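Long-range contacts in xylose isomerase domain protein (PDB 3U0H), which probably acts as an isomerase of the xylose isomerase-like TIM-barrel family: residues A[11-15]-A[260-265]; A[218-224]-A[249-254]. The contacts are given in a common frame with arbitrary orientation. Residues are numbered along the deposited sequence.

Contact 1 of 2, residues A[11-15]-A[260-265]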
ATOM      1  N   THR A  11       0.271  31.940  22.111  1.00 26.84           N
ATOM      2  CA  THR A  11      -0.680  33.060  22.086  1.00 25.07           C
ATOM      3  C   THR A  11      -1.198  33.451  23.437  1.00 26.28           C
ATOM      4  O   THR A  11      -1.712  34.527  23.584  1.00 28.92           O
ATOM      5  CB  THR A  11      -1.935  32.733  21.285  1.00 25.42           C
ATOM      6  OG1 THR A  11      -2.607  31.630  21.914  1.00 26.96           O
ATOM      7  CG2 THR A  11      -1.583  32.387  19.824  1.00 24.72           C
ATOM      8  N   LEU A  12      -1.138  32.582  24.419  1.00 25.95           N
ATOM      9  CA  LEU A  12      -1.635  32.974  25.729  1.00 27.19           C
ATOM     10  C   LEU A  12      -0.754  33.962  26.435  1.00 27.23           C
ATOM     11  O   LEU A  12      -1.239  34.701  27.261  1.00 28.68           O
ATOM     12  CB  LEU A  12      -1.789  31.750  26.643  1.00 26.58           C
ATOM     13  CG  LEU A  12      -3.196  31.291  26.875  1.00 25.71           C
ATOM     14  CD1 LEU A  12      -3.215  30.374  28.089  1.00 25.36           C
ATOM     15  CD2 LEU A  12      -4.043  32.526  27.077  1.00 25.69           C
ATOM     16  N   VAL A  13       0.547  33.938  26.141  1.00 30.51           N
ATOM     17  CA  VAL A  13       1.543  34.682  26.891  1.00 32.40           C
ATOM     18  C   VAL A  13       2.319  35.636  25.991  1.00 34.19           C
ATOM     19  O   VAL A  13       2.443  35.445  24.779  1.00 38.52           O
ATOM     20  CB  VAL A  13       2.536  33.732  27.582  1.00 34.33           C
ATOM     21  CG1 VAL A  13       1.791  32.721  28.429  1.00 35.91           C
ATOM     22  CG2 VAL A  13       3.422  33.027  26.566  1.00 33.59           C
ATOM     23  N   ASP A  14       2.868  36.680  26.559  1.00 35.67           N
ATOM     24  CA  ASP A  14       3.344  37.745  25.653  1.00 43.45           C
ATOM     25  C   ASP A  14       4.818  37.514  25.443  1.00 38.04           C
ATOM     26  O   ASP A  14       5.604  38.323  25.829  1.00 37.76           O
ATOM     27  CB  ASP A  14       2.983  39.200  26.135  1.00 45.48           C
ATOM     28  CG  ASP A  14       2.661  39.299  27.651  1.00 49.77           C
ATOM     29  OD1 ASP A  14       3.234  38.525  28.463  1.00 59.45           O
ATOM     30  OD2 ASP A  14       1.839  40.173  28.029  1.00 49.02           O
ATOM     31  N   GLU A  15       5.189  36.353  24.911  1.00 35.42           N
ATOM     32  CA  GLU A  15       6.550  35.893  25.129  1.00 33.39           C
ATOM     33  C   GLU A  15       7.103  35.221  23.910  1.00 35.72           C
ATOM     34  O   GLU A  15       6.506  34.320  23.346  1.00 39.42           O
ATOM     35  CB  GLU A  15       6.684  34.999  26.382  1.00 33.92           C
ATOM     36  CG  GLU A  15       8.110  34.879  26.965  1.00 32.72           C
ATOM     37  CD  GLU A  15       8.953  36.169  26.831  1.00 33.81           C
ATOM     38  OE1 GLU A  15       8.949  36.966  27.798  1.00 37.43           O
ATOM     39  OE2 GLU A  15       9.604  36.417  25.765  1.00 29.54           O
ATOM     40  N   THR A 260      -1.361  39.992  32.428  1.00 37.16           N
ATOM     41  CA  THR A 260       0.053  39.619  32.130  1.00 33.34           C
ATOM     42  C   THR A 260       0.163  38.187  31.534  1.00 34.85           C
ATOM     43  O   THR A 260      -0.769  37.394  31.655  1.00 34.27           O
ATOM     44  CB  THR A 260       0.910  39.664  33.416  1.00 32.82           C
ATOM     45  OG1 THR A 260       0.711  38.464  34.189  1.00 30.93           O
ATOM     46  CG2 THR A 260       0.582  40.928  34.271  1.00 29.94           C
ATOM     47  N   GLY A 261       1.285  37.832  30.911  1.00 34.75           N
ATOM     48  CA  GLY A 261       1.453  36.463  30.422  1.00 33.75           C
ATOM     49  C   GLY A 261       1.240  35.421  31.538  1.00 34.49           C
ATOM     50  O   GLY A 261       0.592  34.350  31.323  1.00 29.33           O
ATOM     51  N   GLU A 262       1.775  35.740  32.726  1.00 33.84           N
ATOM     52  CA  GLU A 262       1.773  34.829  33.865  1.00 33.73           C
ATOM     53  C   GLU A 262       0.375  34.651  34.424  1.00 31.58           C
ATOM     54  O   GLU A 262      -0.061  33.538  34.633  1.00 30.71           O
ATOM     55  CB  GLU A 262       2.720  35.272  34.995  1.00 37.71           C
ATOM     56  CG  GLU A 262       2.754  34.240  36.137  1.00 42.21           C
ATOM     57  CD  GLU A 262       3.667  34.578  37.319  1.00 47.54           C
ATOM     58  OE1 GLU A 262       3.215  34.401  38.476  1.00 48.99           O
ATOM     59  OE2 GLU A 262       4.836  34.984  37.118  1.00 50.65           O
ATOM     60  N   SER A 263      -0.326  35.732  34.706  1.00 31.28           N
ATOM     61  CA  SER A 263      -1.658  35.568  35.275  1.00 30.40           C
ATOM     62  C   SER A 263      -2.541  34.828  34.261  1.00 29.05           C
ATOM     63  O   SER A 263      -3.385  34.059  34.635  1.00 28.90           O
ATOM     64  CB  SER A 263      -2.264  36.916  35.714  1.00 28.87           C
ATOM     65  OG  SER A 263      -2.571  37.732  34.585  1.00 30.26           O
ATOM     66  N   ARG A 264      -2.345  35.049  32.968  1.00 31.07           N
ATOM     67  CA  ARG A 264      -3.172  34.355  31.947  1.00 30.21           C
ATOM     68  C   ARG A 264      -2.924  32.859  31.924  1.00 27.36           C
ATOM     69  O   ARG A 264      -3.862  32.053  31.942  1.00 26.51           O
ATOM     70  CB  ARG A 264      -2.939  34.913  30.545  1.00 30.90           C
ATOM     71  CG  ARG A 264      -3.673  36.216  30.304  1.00 31.09           C
ATOM     72  CD  ARG A 264      -3.647  36.641  28.846  1.00 30.24           C
ATOM     73  NE  ARG A 264      -2.296  36.747  28.248  1.00 32.15           N
ATOM     74  CZ  ARG A 264      -1.543  37.854  28.172  1.00 35.05           C
ATOM     75  NH1 ARG A 264      -1.942  39.001  28.730  1.00 38.57           N
ATOM     76  NH2 ARG A 264      -0.352  37.815  27.573  1.00 36.09           N
ATOM     77  N   ALA A 265      -1.653  32.499  31.889  1.00 25.83           N
ATOM     78  CA  ALA A 265      -1.263  31.116  31.927  1.00 24.18           C
ATOM     79  C   ALA A 265      -1.890  30.392  33.126  1.00 24.39           C
ATOM     80  O   ALA A 265      -2.530  29.356  32.941  1.00 24.58           O
ATOM     81  CB  ALA A 265       0.262  31.009  31.934  1.00 24.30           C
TER

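Contact 2 of 2, residues A[218-224]-A[249-254]. With EDO (1,2-ethanediol), chain D.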
ATOM      1  N   ASP A 218     -11.908  34.367  13.356  1.00 23.09           N
ATOM      2  CA  ASP A 218     -10.845  33.415  13.599  1.00 22.09           C
ATOM      3  C   ASP A 218      -9.675  33.962  14.342  1.00 20.72           C
ATOM      4  O   ASP A 218      -8.991  33.206  15.059  1.00 20.78           O
ATOM      5  CB  ASP A 218     -10.350  32.875  12.268  1.00 22.22           C
ATOM      6  CG  ASP A 218      -9.390  31.779  12.425  1.00 22.90           C
ATOM      7  OD1 ASP A 218      -9.721  30.745  13.044  1.00 23.97           O
ATOM      8  OD2 ASP A 218      -8.276  31.951  11.931  1.00 26.50           O
ATOM      9  N   GLY A 219      -9.472  35.263  14.160  1.00 20.18           N
ATOM     10  CA  GLY A 219      -8.271  35.988  14.556  1.00 19.96           C
ATOM     11  C   GLY A 219      -8.506  36.797  15.816  1.00 21.50           C
ATOM     12  O   GLY A 219      -7.583  37.403  16.316  1.00 21.62           O
ATOM     13  N   LYS A 220      -9.740  36.790  16.317  1.00 21.32           N
ATOM     14  CA  LYS A 220     -10.185  37.620  17.458  1.00 22.80           C
ATOM     15  C   LYS A 220     -10.922  36.787  18.544  1.00 21.46           C
ATOM     16  O   LYS A 220     -12.119  36.909  18.723  1.00 22.33           O
ATOM     17  CB  LYS A 220     -11.112  38.749  16.957  1.00 23.17           C
ATOM     18  CG  LYS A 220     -10.510  39.510  15.804  1.00 24.29           C
ATOM     19  CD  LYS A 220     -11.351  40.680  15.306  1.00 23.63           C
ATOM     20  CE  LYS A 220     -10.998  41.017  13.860  1.00 24.07           C
ATOM     21  NZ  LYS A 220     -12.022  41.861  13.193  1.00 24.80           N
ATOM     22  N   ARG A 221     -10.170  35.912  19.210  1.00 21.33           N
ATOM     23  CA  ARG A 221     -10.679  34.945  20.162  1.00 21.27           C
ATOM     24  C   ARG A 221     -10.492  35.371  21.637  1.00 22.05           C
ATOM     25  O   ARG A 221      -9.776  36.304  21.977  1.00 20.59           O
ATOM     26  CB  ARG A 221      -9.982  33.573  19.950  1.00 22.79           C
ATOM     27  CG  ARG A 221      -9.875  33.055  18.493  1.00 22.00           C
ATOM     28  CD  ARG A 221      -9.425  31.596  18.438  1.00 21.55           C
ATOM     29  NE  ARG A 221      -9.334  31.155  17.067  1.00 23.04           N
ATOM     30  CZ  ARG A 221      -8.944  29.940  16.694  1.00 22.58           C
ATOM     31  NH1 ARG A 221      -8.574  29.044  17.618  1.00 21.32           N
ATOM     32  NH2 ARG A 221      -8.939  29.623  15.403  1.00 20.33           N
ATOM     33  N   LEU A 222     -11.167  34.662  22.519  1.00 24.67           N
ATOM     34  CA  LEU A 222     -11.164  34.984  23.948  1.00 22.63           C
ATOM     35  C   LEU A 222     -10.586  33.777  24.720  1.00 23.85           C
ATOM     36  O   LEU A 222     -10.417  32.660  24.163  1.00 22.35           O
ATOM     37  CB  LEU A 222     -12.585  35.285  24.383  1.00 21.52           C
ATOM     38  CG  LEU A 222     -13.279  36.570  23.930  1.00 22.72           C
ATOM     39  CD1 LEU A 222     -14.569  36.753  24.728  1.00 20.38           C
ATOM     40  CD2 LEU A 222     -12.398  37.806  24.099  1.00 20.27           C
ATOM     41  N   LEU A 223     -10.257  34.026  25.980  1.00 23.63           N
ATOM     42  CA  LEU A 223      -9.767  33.006  26.874  1.00 25.52           C
ATOM     43  C   LEU A 223     -10.847  32.018  27.149  1.00 26.33           C
ATOM     44  O   LEU A 223     -11.988  32.433  27.375  1.00 29.49           O
ATOM     45  CB  LEU A 223      -9.396  33.597  28.219  1.00 27.04           C
ATOM     46  CG  LEU A 223      -8.344  34.699  28.208  1.00 29.47           C
ATOM     47  CD1 LEU A 223      -8.012  35.100  29.666  1.00 27.99           C
ATOM     48  CD2 LEU A 223      -7.127  34.223  27.411  1.00 27.33           C
ATOM     49  N   PRO A 224     -10.493  30.713  27.205  1.00 27.97           N
ATOM     50  CA  PRO A 224     -11.497  29.704  27.588  1.00 28.96           C
ATOM     51  C   PRO A 224     -12.333  30.171  28.781  1.00 31.32           C
ATOM     52  O   PRO A 224     -11.774  30.595  29.800  1.00 30.88           O
ATOM     53  CB  PRO A 224     -10.654  28.506  27.985  1.00 28.81           C
ATOM     54  CG  PRO A 224      -9.373  28.690  27.242  1.00 28.09           C
ATOM     55  CD  PRO A 224      -9.128  30.160  27.235  1.00 25.80           C
ATOM     56  N   ALA A 249      -4.874  26.003  24.884  1.00 26.36           N
ATOM     57  CA  ALA A 249      -5.647  27.236  24.728  1.00 26.42           C
ATOM     58  C   ALA A 249      -5.020  28.098  23.629  1.00 26.41           C
ATOM     59  O   ALA A 249      -4.192  28.979  23.923  1.00 27.16           O
ATOM     60  CB  ALA A 249      -5.710  27.992  26.030  1.00 27.20           C
ATOM     61  N   GLU A 250      -5.375  27.812  22.375  1.00 28.10           N
ATOM     62  CA  GLU A 250      -5.010  28.667  21.205  1.00 27.84           C
ATOM     63  C   GLU A 250      -5.991  29.845  21.141  1.00 26.78           C
ATOM     64  O   GLU A 250      -7.136  29.685  20.688  1.00 26.16           O
ATOM     65  CB  GLU A 250      -4.996  27.904  19.859  1.00 29.90           C
ATOM     66  CG  GLU A 250      -4.471  28.778  18.671  1.00 36.05           C
ATOM     67  CD  GLU A 250      -4.386  28.091  17.300  1.00 38.29           C
ATOM     68  OE1 GLU A 250      -5.424  27.719  16.694  1.00 42.64           O
ATOM     69  OE2 GLU A 250      -3.254  27.965  16.780  1.00 43.48           O
ATOM     70  N   VAL A 251      -5.546  31.010  21.626  1.00 25.17           N
ATOM     71  CA  VAL A 251      -6.389  32.205  21.679  1.00 25.44           C
ATOM     72  C   VAL A 251      -5.820  33.242  20.725  1.00 26.19           C
ATOM     73  O   VAL A 251      -5.142  34.161  21.160  1.00 26.40           O
ATOM     74  CB  VAL A 251      -6.546  32.726  23.116  1.00 24.79           C
ATOM     75  CG1 VAL A 251      -7.389  33.984  23.139  1.00 23.38           C
ATOM     76  CG2 VAL A 251      -7.199  31.643  23.981  1.00 23.89           C
ATOM     77  N   LEU A 252      -6.032  33.038  19.419  1.00 25.37           N
ATOM     78  CA  LEU A 252      -5.490  33.953  18.436  1.00 27.64           C
ATOM     79  C   LEU A 252      -6.138  35.318  18.708  1.00 26.26           C
ATOM     80  O   LEU A 252      -7.297  35.379  19.054  1.00 24.61           O
ATOM     81  CB  LEU A 252      -5.746  33.488  16.992  1.00 28.18           C
ATOM     82  CG  LEU A 252      -5.201  32.105  16.597  1.00 29.98           C
ATOM     83  CD1 LEU A 252      -5.493  31.821  15.127  1.00 31.55           C
ATOM     84  CD2 LEU A 252      -3.706  31.960  16.807  1.00 29.90           C
ATOM     85  N   HIS A 253      -5.379  36.396  18.598  1.00 27.11           N
ATOM     86  CA  HIS A 253      -5.898  37.730  18.908  1.00 29.58           C
ATOM     87  C   HIS A 253      -5.141  38.787  18.119  1.00 31.47           C
ATOM     88  O   HIS A 253      -3.959  38.590  17.783  1.00 30.07           O
ATOM     89  CB  HIS A 253      -5.766  37.966  20.402  1.00 31.34           C
ATOM     90  CG  HIS A 253      -4.353  37.839  20.900  1.00 34.02           C
ATOM     91  ND1 HIS A 253      -3.785  36.643  21.158  1.00 29.87           N
ATOM     92  CD2 HIS A 253      -3.356  38.820  21.125  1.00 36.21           C
ATOM     93  CE1 HIS A 253      -2.507  36.834  21.566  1.00 32.81           C
ATOM     94  NE2 HIS A 253      -2.241  38.172  21.541  1.00 36.06           N
ATOM     95  N   GLU A 254      -5.785  39.911  17.787  1.00 35.02           N
ATOM     96  CA  GLU A 254      -5.095  40.982  16.992  1.00 36.54           C
ATOM     97  C   GLU A 254      -4.464  42.067  17.868  1.00 35.71           C
ATOM     98  O   GLU A 254      -3.544  42.794  17.440  1.00 34.12           O
ATOM     99  CB  GLU A 254      -6.066  41.637  15.998  1.00 39.35           C
ATOM    100  CG  GLU A 254      -6.534  40.697  14.902  1.00 40.67           C
ATOM    101  CD  GLU A 254      -7.328  41.388  13.791  1.00 43.95           C
ATOM    102  OE1 GLU A 254      -7.599  42.633  13.842  1.00 41.81           O
ATOM    103  OE2 GLU A 254      -7.672  40.643  12.842  1.00 45.15           O
TER
HETATM  104  C1  EDO D 280      -5.643  28.597  12.247  1.00 64.57           C
HETATM  105  O1  EDO D 280      -5.250  29.961  12.422  1.00 64.70           O
HETATM  106  C2  EDO D 280      -6.958  28.650  11.487  1.00 58.32           C
HETATM  107  O2  EDO D 280      -8.028  28.698  12.434  1.00 57.14           O

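Contact 1 of 2, residues A[11-15]-A[260-265]
R264 lays its long side chain across the backbone from L12 to D14, with CA-CB directed toward that backbone and the guanidinium edge meeting it. R264 NE donates to L12 O at 2.5 Å, short and almost straight, while R264 NH2 makes a weak 3.3 Å bond to the same L12 O and, also at 3.3 Å, a weakly hydrogen-bonded salt bridge to D14 OD2. One guanidinium thus holds the L12 carbonyl and the D14 carboxylate, two residues apart; D14 is also the centre of an inverse gamma turn. The setting is a βα-barrel: 11-15 belongs to the loop after the first strand, 5-8, and 260-265 opens the last helix, 261-280, so first and last units of the barrel meet here. T260 is the N-cap of that helix and forms a capping box with S263, whose N donates to T260 OG1 at 3.0 Å. At G261 the backbones come within 4.0 Å, CA to CA of V13; a CB there would clash with D14 OD1. Beside these polar contacts, V13 CG1 rests 4.2 Å from A265 CB, and L12 CD1 lies 4.4 Å from A265 CA. Y21 and L24 of helix 18-27 also pack against V13.

Contact 2 of 2, residues A[218-224]-A[249-254]
V251 is the knob of this interface, its two methyls pressing into the bend of 221-224: V251 CG1 lies 3.5 Å from R221 O and 4.3 Å from L223 CD2, while CG2 reaches L222 O at 3.4 Å and P224 CD at 4.1 Å. Next to it, P224 CG meets A249 CB at 3.9 Å, over V268 and L272 of helix 261-280. These loops follow the last two strands of the TIM barrel, 201-206 and 246-249, at the strands' C-terminal ends, where active sites of this fold lie. The R221 side chain reaches from 218-224 toward 249-254; R221 N donates to L252 O at 2.9 Å, and L252 CD1 lies over one guanidinium face, 4.1 Å from R221 NH2. R221 NH2 donates to D218 OD1 at 2.7 Å in a salt bridge, whereas E250 OE1 pairs with R221 NH1 at 3.5 Å by charge alone. Ethanediol, probably from the crystallisation liquor, lies beside D218 and L252, its O2 donating to D218 OD1 at 2.7 Å.

How the contacts relate
Closed barrels must join their ends, and in this chain loops meet at the join. From the N terminus, strand 5-8 leads into 11-15, which meets its partner only near the C terminus, where contact 1 closes its loop of 244 intervening residues on the start of helix 261-280. Contact 2 is nested inside that loop: 218-224, after the seventh strand, meets 249-254, after the eighth, with helix 231-241 and most of strand 246-249 between. The two touch, their centres about 12 Å apart. T11 OG1 probably hydrogen-bonds V251 N at 3.0 Å, and L12 CD2 packs 3.5 Å from L223 CD2, so loops following strands one, seven and eight are joined across the barrel's seam.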